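Local coordinates for natterin-like protein (Lethenteron camtschaticum, PDB 6IUL) that probably kills target cells by forming membrane pores with an aerolysin-type module, and may recognise surface glycans through a jacalin-like lectin domain, at residues 149-154 with 277-282; 156-161 with 273-278; 164-169 with 269-274; 198-203 with 297-302; 213-218 with 233-238. All blocks are in the same frame, centred on the assembly; numbering follows the deposited sequence.

Interaction 1: residues 149-154 with 277-282; sequences SVIQDM and YTALLR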
# COMPACT_ATOMS: atom_id res chain seq x y z
N SER A 149 13.87 12.80 0.27
CA SER A 149 12.85 13.71 -0.27
C SER A 149 11.65 13.61 0.63
O SER A 149 10.95 12.59 0.64
CB SER A 149 12.45 13.28 -1.68
OG SER A 149 13.54 13.44 -2.55
N VAL A 150 11.42 14.67 1.39
CA VAL A 150 10.49 14.59 2.51
C VAL A 150 9.57 15.78 2.52
O VAL A 150 10.00 16.93 2.48
CB VAL A 150 11.22 14.54 3.87
CG1 VAL A 150 10.20 14.29 4.97
CG2 VAL A 150 12.22 13.41 3.94
N ILE A 151 8.28 15.49 2.57
CA ILE A 151 7.26 16.51 2.65
C ILE A 151 7.02 16.75 4.15
O ILE A 151 6.79 15.82 4.91
CB ILE A 151 5.99 16.06 1.98
CG1 ILE A 151 6.21 15.96 0.48
CG2 ILE A 151 4.87 17.04 2.29
CD1 ILE A 151 5.07 15.32 -0.28
N GLN A 152 7.08 18.00 4.57
CA GLN A 152 7.02 18.36 5.97
C GLN A 152 6.29 19.69 6.14
O GLN A 152 5.75 20.22 5.18
CB GLN A 152 8.42 18.40 6.58
CG GLN A 152 9.35 19.47 6.07
CD GLN A 152 10.82 19.05 6.23
OE1 GLN A 152 11.30 18.04 5.66
NE2 GLN A 152 11.55 19.82 7.01
N ASP A 153 6.28 20.21 7.38
CA ASP A 153 5.49 21.40 7.75
C ASP A 153 4.07 21.35 7.17
O ASP A 153 3.62 22.29 6.51
CB ASP A 153 6.18 22.70 7.28
CG ASP A 153 7.60 22.85 7.83
OD1 ASP A 153 7.92 22.35 8.94
OD2 ASP A 153 8.40 23.50 7.14
N MET A 154 3.40 20.23 7.42
CA MET A 154 2.06 19.98 6.88
C MET A 154 1.02 20.84 7.61
O MET A 154 1.00 20.87 8.82
CB MET A 154 1.68 18.49 7.01
CG MET A 154 0.32 18.14 6.43
SD MET A 154 0.22 18.39 4.66
CE MET A 154 1.44 17.22 4.04
N TYR A 277 -4.37 21.35 1.70
CA TYR A 277 -3.16 21.37 2.55
C TYR A 277 -2.07 22.21 1.92
O TYR A 277 -2.03 22.39 0.71
CB TYR A 277 -2.61 19.93 2.80
CG TYR A 277 -1.81 19.35 1.67
CD1 TYR A 277 -0.46 19.67 1.49
CD2 TYR A 277 -2.40 18.53 0.74
CE1 TYR A 277 0.28 19.15 0.44
CE2 TYR A 277 -1.68 17.98 -0.31
CZ TYR A 277 -0.34 18.30 -0.46
OH TYR A 277 0.35 17.77 -1.52
N THR A 278 -1.18 22.71 2.75
CA THR A 278 0.05 23.34 2.30
C THR A 278 1.18 22.58 2.99
O THR A 278 0.97 21.99 4.07
CB THR A 278 0.16 24.84 2.65
OG1 THR A 278 0.16 24.98 4.06
CG2 THR A 278 -1.01 25.65 2.06
N ALA A 279 2.36 22.57 2.37
CA ALA A 279 3.49 21.85 2.92
C ALA A 279 4.78 22.28 2.24
O ALA A 279 4.78 23.09 1.33
CB ALA A 279 3.29 20.33 2.74
N LEU A 280 5.89 21.71 2.68
CA LEU A 280 7.19 21.99 2.09
C LEU A 280 7.84 20.66 1.67
O LEU A 280 7.97 19.72 2.47
CB LEU A 280 8.03 22.72 3.13
CG LEU A 280 9.45 23.10 2.68
CD1 LEU A 280 9.38 24.11 1.54
CD2 LEU A 280 10.33 23.61 3.80
N LEU A 281 8.26 20.60 0.42
CA LEU A 281 9.08 19.48 -0.03
C LEU A 281 10.54 19.84 0.18
O LEU A 281 11.03 20.83 -0.37
CB LEU A 281 8.81 19.17 -1.49
CG LEU A 281 9.79 18.16 -2.13
CD1 LEU A 281 9.63 16.82 -1.47
CD2 LEU A 281 9.52 18.03 -3.60
N ARG A 282 11.24 19.07 1.00
CA ARG A 282 12.66 19.27 1.16
C ARG A 282 13.43 18.07 0.60
O ARG A 282 13.29 16.94 1.09
CB ARG A 282 13.04 19.46 2.62
CG ARG A 282 14.54 19.54 2.84
CD ARG A 282 14.89 20.16 4.18
NE ARG A 282 14.54 21.58 4.18
CZ ARG A 282 14.27 22.28 5.27
NH1 ARG A 282 14.27 21.73 6.48
NH2 ARG A 282 14.00 23.56 5.16
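Met154 lies against the Tyr277 ring in a Met-aromatic contact. Its CB sets out away from residues 277-282 and packs on Ala216 of strand 212-223. CG is anti to the backbone N (chi1 -178°). Bends at chi2 and chi3 then bring the end of the chain back across the contact. SD sits 3.5 Å from CD1 of Tyr277 and 4.3 Å from the centroid of that ring, approaching it obliquely. The terminal CE lies 3.8 Å from CB of Ala279 and also touches Trp200. The hydroxyl of Tyr277 is hydrogen-bonded to O of Ser201.

The segments are antiparallel neighbours in the long sheet of the ETX/MTX2 (aerolysin-type) module. Val150 with Arg282 and Gln152 with Leu280 are hydrogen-bonded pairs. Arg282 N gives Val150 O an almost straight bond of 2.9 Å (177°). Between these pairs, Ile151 and Leu281 form a non-hydrogen-bonded pair. On their buried face, CG2 of Ile151 touches CB of Ala279 at 3.7 Å, and CG1 of Ile151 meets CD1 of Leu281 at 4.0 Å.

Gln152 and Arg282 cross on the other face. NE2 of Gln152 is 3.4 Å from NH1 of Arg282, but both are donors. Their flat ends are turned 74° apart. NE of Arg282 makes its salt bridge to Asp292. Asp153, where the chain turns a corner, runs beside Leu280, its OD2 3.9 Å from CD2 of Leu280.

Interaction 2: residues 156-161 with 273-278; sequences YPTMHQ and IDLPYT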
# COMPACT_ATOMS: atom_id res chain seq x y z
N TYR A 156 -3.27 22.24 7.38
CA TYR A 156 -4.60 22.16 6.83
C TYR A 156 -5.30 23.48 7.19
O TYR A 156 -5.96 23.59 8.23
CB TYR A 156 -5.34 20.95 7.41
CG TYR A 156 -4.57 19.69 7.27
CD1 TYR A 156 -4.68 18.90 6.14
CD2 TYR A 156 -3.71 19.27 8.29
CE1 TYR A 156 -3.97 17.71 6.01
CE2 TYR A 156 -2.97 18.12 8.17
CZ TYR A 156 -3.09 17.34 7.02
OH TYR A 156 -2.35 16.19 6.91
N PRO A 157 -5.12 24.50 6.34
CA PRO A 157 -5.49 25.87 6.74
C PRO A 157 -7.01 26.13 6.88
O PRO A 157 -7.40 27.10 7.49
CB PRO A 157 -4.86 26.75 5.64
CG PRO A 157 -4.65 25.83 4.49
CD PRO A 157 -4.45 24.44 5.03
N THR A 158 -7.85 25.28 6.32
CA THR A 158 -9.31 25.45 6.46
C THR A 158 -9.92 24.48 7.47
O THR A 158 -11.15 24.43 7.60
CB THR A 158 -10.04 25.27 5.14
OG1 THR A 158 -9.97 23.91 4.73
CG2 THR A 158 -9.46 26.21 4.03
N MET A 159 -9.08 23.74 8.19
CA MET A 159 -9.54 22.65 9.02
C MET A 159 -10.52 23.07 10.15
O MET A 159 -11.57 22.45 10.31
CB MET A 159 -8.35 21.92 9.65
CG MET A 159 -8.81 20.71 10.47
SD MET A 159 -7.50 19.53 10.82
CE MET A 159 -6.94 20.05 12.43
N HIS A 160 -10.12 24.09 10.89
CA HIS A 160 -10.93 24.73 11.92
C HIS A 160 -12.29 25.30 11.47
O HIS A 160 -13.06 25.69 12.32
CB HIS A 160 -10.09 25.88 12.52
CG HIS A 160 -9.82 27.00 11.54
ND1 HIS A 160 -8.95 26.87 10.48
CD2 HIS A 160 -10.37 28.23 11.43
CE1 HIS A 160 -8.94 27.99 9.78
NE2 HIS A 160 -9.79 28.83 10.33
N GLN A 161 -12.58 25.39 10.18
CA GLN A 161 -13.81 26.00 9.70
C GLN A 161 -14.80 25.00 9.15
O GLN A 161 -15.92 25.38 8.83
CB GLN A 161 -13.54 27.02 8.57
CG GLN A 161 -12.63 28.17 8.95
CD GLN A 161 -12.19 29.00 7.73
OE1 GLN A 161 -12.23 28.53 6.57
NE2 GLN A 161 -11.76 30.23 7.98
N ILE A 273 -12.76 12.54 4.86
CA ILE A 273 -12.09 13.81 5.04
C ILE A 273 -11.58 14.35 3.70
O ILE A 273 -10.91 13.64 2.94
CB ILE A 273 -10.92 13.70 6.03
CG1 ILE A 273 -11.41 13.08 7.34
CG2 ILE A 273 -10.28 15.05 6.25
CD1 ILE A 273 -10.38 13.01 8.45
N ASP A 274 -11.90 15.61 3.41
CA ASP A 274 -11.53 16.23 2.14
C ASP A 274 -11.14 17.68 2.46
O ASP A 274 -12.00 18.48 2.81
CB ASP A 274 -12.69 16.15 1.14
CG ASP A 274 -12.32 16.62 -0.27
OD1 ASP A 274 -11.71 17.70 -0.42
OD2 ASP A 274 -12.67 15.92 -1.25
N LEU A 275 -9.84 17.99 2.40
CA LEU A 275 -9.31 19.23 2.95
C LEU A 275 -8.10 19.74 2.16
O LEU A 275 -7.26 18.96 1.80
CB LEU A 275 -8.83 19.00 4.38
CG LEU A 275 -9.85 18.76 5.52
CD1 LEU A 275 -9.08 18.52 6.80
CD2 LEU A 275 -10.80 19.96 5.70
N PRO A 276 -8.00 21.05 1.89
CA PRO A 276 -6.77 21.57 1.29
C PRO A 276 -5.59 21.51 2.25
O PRO A 276 -5.78 21.60 3.47
CB PRO A 276 -7.12 23.05 0.94
CG PRO A 276 -8.28 23.38 1.86
CD PRO A 276 -9.05 22.09 2.01
N TYR A 277 -4.37 21.35 1.70
CA TYR A 277 -3.16 21.37 2.55
C TYR A 277 -2.07 22.21 1.92
O TYR A 277 -2.03 22.39 0.71
CB TYR A 277 -2.61 19.93 2.80
CG TYR A 277 -1.81 19.35 1.67
CD1 TYR A 277 -0.46 19.67 1.49
CD2 TYR A 277 -2.40 18.53 0.74
CE1 TYR A 277 0.28 19.15 0.44
CE2 TYR A 277 -1.68 17.98 -0.31
CZ TYR A 277 -0.34 18.30 -0.46
OH TYR A 277 0.35 17.77 -1.52
N THR A 278 -1.18 22.71 2.75
CA THR A 278 0.05 23.34 2.30
C THR A 278 1.18 22.58 2.99
O THR A 278 0.97 21.99 4.07
CB THR A 278 0.16 24.84 2.65
OG1 THR A 278 0.16 24.98 4.06
CG2 THR A 278 -1.01 25.65 2.06
O HOH W 1 -7.57 22.55 5.44
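Tyr156 meets Leu275 and Tyr277 in the buried, apolar part of this contact, which Met159 completes. CG of Tyr156 lies beside the backbone N (chi1 -52°), which starts the ring on its way toward Leu275 and Tyr277. CD1 of Tyr156 lies 4.1 Å from CB of Tyr277, and the two side chains cross at a slant. CD1 of Leu275 approaches the ring obliquely and also comes 4.3 Å from CG of Met159. The hydroxyl of Tyr156 is hydrogen-bonded to NE1 of Trp200. Pro219 and Val232 pack on the Tyr156 side chain.

The side of Pro157, Thr158 and Pro276 is more exposed and includes a water. Residues 156-159 form a type I turn, closed by the bond from Met159 N to Tyr156 O at 3.1 Å. At its corner, Pro157 rests CD 3.5 Å from O of Pro276. Thr158 crosses Pro276 at about a right angle, with OG1 3.4 Å from CG of the proline. A water bridges the two backbones here. It accepts from Thr158 N at 2.9 Å and donates to Pro276 O at 2.8 Å.

The two segments share no direct hydrogen bond. The turn that follows strand 135-155 is therefore held to strand 260-285 mainly by van der Waals packing and a bridging water, not by sheet pairing.

Interaction 3: residues 164-169 with 269-274; sequences PNVQME and GRADID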
# COMPACT_ATOMS: atom_id res chain seq x y z
N PRO A 164 -16.73 17.90 10.66
CA PRO A 164 -16.69 16.54 10.16
C PRO A 164 -18.09 16.02 9.89
O PRO A 164 -19.03 16.38 10.60
CB PRO A 164 -16.03 15.75 11.28
CG PRO A 164 -15.34 16.74 12.12
CD PRO A 164 -16.12 18.01 11.99
N ASN A 165 -18.25 15.20 8.86
CA ASN A 165 -19.53 14.55 8.64
C ASN A 165 -19.40 13.07 9.10
O ASN A 165 -19.05 12.18 8.31
CB ASN A 165 -19.92 14.61 7.17
CG ASN A 165 -21.23 13.91 6.91
OD1 ASN A 165 -22.03 13.73 7.83
ND2 ASN A 165 -21.45 13.49 5.68
N VAL A 166 -19.69 12.82 10.38
CA VAL A 166 -19.56 11.47 10.94
C VAL A 166 -20.81 10.63 10.76
O VAL A 166 -21.82 10.94 11.33
CB VAL A 166 -19.21 11.56 12.43
CG1 VAL A 166 -19.03 10.18 13.00
CG2 VAL A 166 -17.94 12.37 12.62
N GLN A 167 -20.74 9.60 9.94
CA GLN A 167 -21.86 8.70 9.68
C GLN A 167 -21.74 7.44 10.57
O GLN A 167 -20.69 6.77 10.58
CB GLN A 167 -21.93 8.22 8.20
CG GLN A 167 -22.22 9.26 7.09
CD GLN A 167 -23.50 10.12 7.26
OE1 GLN A 167 -23.87 10.85 6.35
NE2 GLN A 167 -24.14 10.08 8.42
N MET A 168 -22.83 7.14 11.28
CA MET A 168 -22.92 6.02 12.20
C MET A 168 -23.40 4.78 11.47
O MET A 168 -24.29 4.85 10.62
CB MET A 168 -23.87 6.36 13.36
CG MET A 168 -23.42 7.55 14.20
SD MET A 168 -21.74 7.43 14.89
CE MET A 168 -21.83 8.77 16.11
N GLU A 169 -22.77 3.65 11.78
CA GLU A 169 -23.12 2.37 11.23
C GLU A 169 -23.31 1.43 12.43
O GLU A 169 -22.49 1.43 13.36
CB GLU A 169 -21.99 1.75 10.39
CG GLU A 169 -21.07 2.65 9.62
CD GLU A 169 -19.95 1.87 8.94
OE1 GLU A 169 -19.81 0.65 9.16
OE2 GLU A 169 -19.22 2.49 8.16
N GLY A 269 -18.51 5.29 14.19
CA GLY A 269 -18.65 6.44 13.28
C GLY A 269 -17.58 6.45 12.18
O GLY A 269 -16.42 6.18 12.45
N ARG A 270 -17.99 6.80 10.98
CA ARG A 270 -17.12 6.84 9.81
C ARG A 270 -17.13 8.25 9.21
O ARG A 270 -18.20 8.82 8.98
CB ARG A 270 -17.66 5.87 8.78
CG ARG A 270 -16.93 5.80 7.47
CD ARG A 270 -17.69 4.90 6.51
NE ARG A 270 -16.90 4.59 5.31
CZ ARG A 270 -16.81 5.36 4.22
NH1 ARG A 270 -17.44 6.53 4.15
NH2 ARG A 270 -16.09 4.94 3.18
N ALA A 271 -15.96 8.79 8.93
CA ALA A 271 -15.87 10.12 8.34
C ALA A 271 -14.92 10.18 7.18
O ALA A 271 -13.76 9.77 7.30
CB ALA A 271 -15.46 11.14 9.40
N ASP A 272 -15.43 10.67 6.04
CA ASP A 272 -14.63 11.03 4.86
C ASP A 272 -14.07 12.41 5.05
O ASP A 272 -14.81 13.32 5.37
CB ASP A 272 -15.48 11.00 3.58
CG ASP A 272 -15.78 9.56 3.13
OD1 ASP A 272 -14.84 8.82 2.80
OD2 ASP A 272 -16.95 9.15 3.11
N ILE A 273 -12.76 12.54 4.86
CA ILE A 273 -12.09 13.81 5.04
C ILE A 273 -11.58 14.35 3.70
O ILE A 273 -10.91 13.64 2.94
CB ILE A 273 -10.92 13.70 6.03
CG1 ILE A 273 -11.41 13.08 7.34
CG2 ILE A 273 -10.28 15.05 6.25
CD1 ILE A 273 -10.38 13.01 8.45
N ASP A 274 -11.90 15.61 3.41
CA ASP A 274 -11.53 16.23 2.14
C ASP A 274 -11.14 17.68 2.46
O ASP A 274 -12.00 18.48 2.81
CB ASP A 274 -12.69 16.15 1.14
CG ASP A 274 -12.32 16.62 -0.27
OD1 ASP A 274 -11.71 17.70 -0.42
OD2 ASP A 274 -12.67 15.92 -1.25
O HOH W 2 -16.07 14.80 7.19
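Glu169 overlaps the aliphatic part of Arg270. Its OE2 lies 3.3 Å from CD of Arg270 and also nears CB of that residue. The two side chains cross at a slant, with carboxylate and guanidinium planes 28° apart. OE2 of Glu169 stays 4.2 Å from NE of Arg270, beyond a salt bridge, though the opposite charges probably still attract. Arg270 has CG anti to the backbone N (chi1 178°) and runs extended as far as NE. Its NH1 forms a salt bridge of 2.9 Å with OD2 of Asp272, two residues on in the same strand. That oxygen is met from above the carboxylate plane, 38° out of it. Asp272 is the closer charged partner of Arg270.

The backbones pair antiparallel through Gln167 and Arg270, within the long sheet of the aerolysin-type (ETX/MTX2) module. Gln167 N donates to Arg270 O at 2.8 Å, and Arg270 N donates to Gln167 O at 2.7 Å. Gly269 has no side chain, and two neighbours lie over its CA. SD of Met168 is 3.6 Å from CA of Gly269, and CG1 of Val166 is 3.8 Å from the same atom. Beyond the paired part the backbones separate. There a water links them, accepting from Asn165 N and donating to Asp272 O.

The contact joins strand 166-178 to strand 260-285, whose other edge pairs with strand 290-313. Val166 and Ala271 face Val221 of strand 212-223, and Val166 also touches Phe228 of strand 228-238. Arg270 packs on Leu302 and Tyr304 of strand 290-313.

Interaction 4: residues 198-203 with 297-302; sequences SSWSTT and GIYKGL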
# COMPACT_ATOMS: atom_id res chain seq x y z
N SER A 198 -5.30 7.40 3.99
CA SER A 198 -4.67 8.72 3.90
C SER A 198 -4.08 8.94 2.49
O SER A 198 -3.43 8.05 1.91
CB SER A 198 -3.55 8.82 4.92
OG SER A 198 -4.04 9.07 6.22
N SER A 199 -4.29 10.14 1.95
CA SER A 199 -3.81 10.50 0.62
C SER A 199 -3.51 12.00 0.53
O SER A 199 -4.38 12.85 0.73
CB SER A 199 -4.81 10.11 -0.44
OG SER A 199 -4.41 10.63 -1.70
N TRP A 200 -2.26 12.34 0.24
CA TRP A 200 -1.90 13.71 -0.09
C TRP A 200 -1.60 13.82 -1.57
O TRP A 200 -0.72 13.13 -2.07
CB TRP A 200 -0.70 14.14 0.70
CG TRP A 200 -0.90 14.28 2.18
CD1 TRP A 200 -1.31 15.40 2.86
CD2 TRP A 200 -0.64 13.29 3.19
NE1 TRP A 200 -1.28 15.18 4.20
CE2 TRP A 200 -0.91 13.88 4.43
CE3 TRP A 200 -0.21 11.95 3.15
CZ2 TRP A 200 -0.77 13.19 5.63
CZ3 TRP A 200 -0.08 11.26 4.32
CH2 TRP A 200 -0.34 11.88 5.57
N SER A 201 -2.33 14.68 -2.27
CA SER A 201 -2.21 14.80 -3.72
C SER A 201 -0.80 15.34 -4.07
O SER A 201 -0.21 16.10 -3.33
CB SER A 201 -3.31 15.70 -4.29
OG SER A 201 -3.11 17.06 -3.83
N THR A 202 -0.29 14.95 -5.22
CA THR A 202 0.96 15.49 -5.74
C THR A 202 0.80 15.86 -7.20
O THR A 202 -0.09 15.38 -7.86
CB THR A 202 2.10 14.45 -5.62
OG1 THR A 202 1.84 13.36 -6.47
CG2 THR A 202 2.24 13.90 -4.20
N THR A 203 1.67 16.74 -7.69
CA THR A 203 1.70 17.10 -9.12
C THR A 203 3.12 17.07 -9.66
O THR A 203 4.08 16.82 -8.93
CB THR A 203 1.13 18.52 -9.33
OG1 THR A 203 1.87 19.46 -8.51
CG2 THR A 203 -0.34 18.59 -8.95
N GLY A 297 -1.99 21.37 -2.09
CA GLY A 297 -2.78 20.25 -2.67
C GLY A 297 -4.00 19.90 -1.84
O GLY A 297 -4.48 20.73 -1.06
N ILE A 298 -4.53 18.71 -2.02
CA ILE A 298 -5.66 18.26 -1.25
C ILE A 298 -5.40 16.91 -0.54
O ILE A 298 -4.78 16.01 -1.09
CB ILE A 298 -6.96 18.21 -2.09
CG1 ILE A 298 -6.92 17.08 -3.09
CG2 ILE A 298 -7.25 19.54 -2.82
CD1 ILE A 298 -8.19 16.95 -3.91
N TYR A 299 -5.88 16.80 0.69
CA TYR A 299 -5.83 15.60 1.49
C TYR A 299 -7.18 14.95 1.49
O TYR A 299 -8.20 15.59 1.76
CB TYR A 299 -5.38 15.90 2.93
CG TYR A 299 -5.41 14.69 3.84
CD1 TYR A 299 -4.35 13.80 3.89
CD2 TYR A 299 -6.55 14.41 4.62
CE1 TYR A 299 -4.39 12.68 4.69
CE2 TYR A 299 -6.59 13.29 5.44
CZ TYR A 299 -5.52 12.43 5.48
OH TYR A 299 -5.54 11.30 6.27
N LYS A 300 -7.16 13.67 1.14
CA LYS A 300 -8.33 12.81 1.16
C LYS A 300 -8.04 11.71 2.18
O LYS A 300 -7.01 11.02 2.13
CB LYS A 300 -8.59 12.19 -0.21
CG LYS A 300 -9.26 13.12 -1.20
CD LYS A 300 -9.82 12.38 -2.40
CE LYS A 300 -10.57 13.33 -3.33
NZ LYS A 300 -11.89 13.74 -2.77
N GLY A 301 -8.96 11.54 3.12
CA GLY A 301 -8.81 10.52 4.12
C GLY A 301 -10.11 9.80 4.43
O GLY A 301 -11.18 10.27 4.11
N LEU A 302 -9.97 8.66 5.08
CA LEU A 302 -11.07 7.95 5.67
C LEU A 302 -10.65 7.59 7.09
O LEU A 302 -9.56 7.04 7.31
CB LEU A 302 -11.38 6.69 4.89
CG LEU A 302 -12.51 5.80 5.47
CD1 LEU A 302 -13.81 6.60 5.52
CD2 LEU A 302 -12.76 4.57 4.61
O HOH W 3 -5.72 13.65 -2.34
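OG of Ser198 and OH of Tyr299 are hydrogen-bonded at 2.7 Å, and either could be the donor. OG meets the tyrosine at the ring edge, near its plane. CG of Tyr299 is anti to the backbone N (chi1 176°). The ring runs back over residues 198-200, and its edge is turned to the face of Trp200. CD1 of Tyr299 sits over the indole near its rim, 3.4 Å from NE1 of Trp200, whose polar partner is Tyr156. This is an edge-to-face pair, with the Tyr299 ring and the five-membered ring of Trp200 4.7 Å apart between centroids and their planes at 55°.

Ser199 and Lys300, whose side chains point to the other face, form the hydrogen-bonded pair. Lys300 N gives Ser199 O a sound bond of 2.9 Å, whereas the return bond from Ser199 N to Lys300 O is weak and bent (119°). NZ of Lys300 forms a salt bridge with Asp274. The pairing continues as the strand ends. Ser201 N donates to Ile298 O at 3.0 Å. Ile298 N donates to OG of Ser201 at 2.8 Å, so here a hydroxyl takes the place of a backbone acceptor. OG of Ser201 also lies 3.4 Å from CA of Gly297.

This is antiparallel pairing in the long sheet of the aerolysin-type module. Strand 184-200 stands between strands 241-256 and 290-313, and Trp200 bonds through its backbone to Val240. Strand 290-313 pairs on its other edge with strand 260-285. Ile218 of strand 212-223 packs on both Ser198 and Tyr299, and Tyr277 adds a second edge-to-face contact to Trp200.

Interaction 5: residues 213-218 with 233-238; sequences SVKAGI and GSESTH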
# COMPACT_ATOMS: atom_id res chain seq x y z
N SER A 213 8.42 10.71 1.25
CA SER A 213 7.73 10.41 2.50
C SER A 213 7.17 11.72 3.06
O SER A 213 7.61 12.81 2.70
CB SER A 213 8.62 9.70 3.53
OG SER A 213 9.75 10.46 3.77
N VAL A 214 6.15 11.57 3.90
CA VAL A 214 5.50 12.70 4.55
C VAL A 214 5.71 12.62 6.05
O VAL A 214 5.35 11.63 6.69
CB VAL A 214 4.00 12.66 4.29
CG1 VAL A 214 3.35 13.89 4.88
CG2 VAL A 214 3.72 12.58 2.79
N LYS A 215 6.35 13.63 6.61
CA LYS A 215 6.55 13.69 8.04
C LYS A 215 5.46 14.61 8.58
O LYS A 215 5.55 15.83 8.49
CB LYS A 215 7.96 14.15 8.40
CG LYS A 215 8.24 14.10 9.89
CD LYS A 215 9.68 14.54 10.20
CE LYS A 215 9.75 16.04 10.55
NZ LYS A 215 11.09 16.64 10.41
N ALA A 216 4.40 13.98 9.09
CA ALA A 216 3.17 14.68 9.47
C ALA A 216 2.29 13.81 10.34
O ALA A 216 2.49 12.61 10.44
CB ALA A 216 2.38 15.06 8.24
N GLY A 217 1.28 14.43 10.94
CA GLY A 217 0.26 13.69 11.63
C GLY A 217 -0.93 13.46 10.72
O GLY A 217 -1.09 14.14 9.73
N ILE A 218 -1.80 12.53 11.09
CA ILE A 218 -2.97 12.24 10.26
C ILE A 218 -4.19 12.98 10.80
O ILE A 218 -4.43 12.99 12.02
CB ILE A 218 -3.21 10.71 10.20
CG1 ILE A 218 -2.18 10.06 9.26
CG2 ILE A 218 -4.62 10.38 9.75
CD1 ILE A 218 -2.20 8.55 9.24
N GLY A 233 -3.58 14.02 14.43
CA GLY A 233 -2.94 13.07 15.32
C GLY A 233 -1.45 13.29 15.50
O GLY A 233 -0.83 14.20 14.92
N SER A 234 -0.88 12.42 16.32
CA SER A 234 0.54 12.37 16.58
C SER A 234 1.33 12.21 15.25
O SER A 234 0.93 11.48 14.35
CB SER A 234 0.80 11.17 17.51
OG SER A 234 2.13 11.13 17.93
N GLU A 235 2.44 12.90 15.15
CA GLU A 235 3.24 12.92 13.95
C GLU A 235 4.04 11.63 13.73
O GLU A 235 4.59 11.06 14.67
CB GLU A 235 4.21 14.09 14.01
CG GLU A 235 5.20 14.15 12.87
CD GLU A 235 6.03 15.44 12.88
OE1 GLU A 235 5.42 16.54 12.84
OE2 GLU A 235 7.28 15.35 12.93
N SER A 236 4.10 11.18 12.49
CA SER A 236 5.05 10.11 12.09
C SER A 236 5.41 10.21 10.59
O SER A 236 5.11 11.21 9.94
CB SER A 236 4.49 8.72 12.43
OG SER A 236 3.35 8.47 11.65
N THR A 237 6.05 9.16 10.08
CA THR A 237 6.44 9.03 8.69
C THR A 237 5.43 8.23 7.87
O THR A 237 5.04 7.16 8.26
CB THR A 237 7.80 8.34 8.63
OG1 THR A 237 8.76 9.26 9.14
CG2 THR A 237 8.20 8.01 7.22
N HIS A 238 5.02 8.77 6.73
CA HIS A 238 3.96 8.13 5.92
C HIS A 238 4.34 8.13 4.45
O HIS A 238 5.07 9.00 3.99
CB HIS A 238 2.62 8.87 6.07
CG HIS A 238 2.17 9.03 7.48
ND1 HIS A 238 1.57 8.00 8.19
CD2 HIS A 238 2.24 10.08 8.33
CE1 HIS A 238 1.29 8.42 9.41
NE2 HIS A 238 1.68 9.68 9.52
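The beta hairpin of strands 212-223 and 228-238 brings Ile218 over the ring of His238. CG1 of Ile218 lies 4.2 Å from the centroid of that ring in a CH-pi contact, 28° off the ring normal. CD1 of Ile218 comes to 3.5 Å from CE1 of His238. The imidazole edge turns to O of Ala216, which receives a weak bond from NE2 of His238 at 3.2 Å. The same oxygen takes a nearly straight bond from Ser236 N at 3.0 Å. That donor stands above the carbonyl plane. ND1 of His238 is hydrogen-bonded to OE1 of Glu242.

Further backbone bonds join Val214 to His238 in both directions. Nearer the turn, Gly233 N reaches Ile218 O at 2.8 Å. At the surface, the side chains of Lys215 and Glu235 cross. OE2 of Glu235 is 3.4 Å from CG of Lys215 but 4.7 Å from its NZ, too far for a salt bridge.

Strand 212-223 also pairs with strand 135-155. A hairpin lying against the main sheet is a feature of soluble aerolysin-type toxins. There it detaches and rearranges into a hairpin of the membrane-spanning beta barrel; this one probably corresponds to it.

Interactions 1, 2 and 3 all use strand 260-285, which pairs in turn with strand 135-155, meets the turn at 156-159 and pairs with strand 166-178. Interaction 4 lies beside it, as strand 290-313 pairs with strand 260-285. The centres of interactions 1 and 4 lie about 9 and 10 Å from the centre of the chain, and both put apolar or aromatic side chains on a buried face. Interaction 3, its centre about 26 Å from the chain centre, carries the charged side chains of Glu169, Arg270 and Asp272. Interaction 5 is a surface contact, mixing hairpin pairing with imidazole packing. Interaction 2 alone lacks direct pairing. Trp200 touches Met154, Val214 and Tyr277, bringing interactions 1, 4 and 5 together.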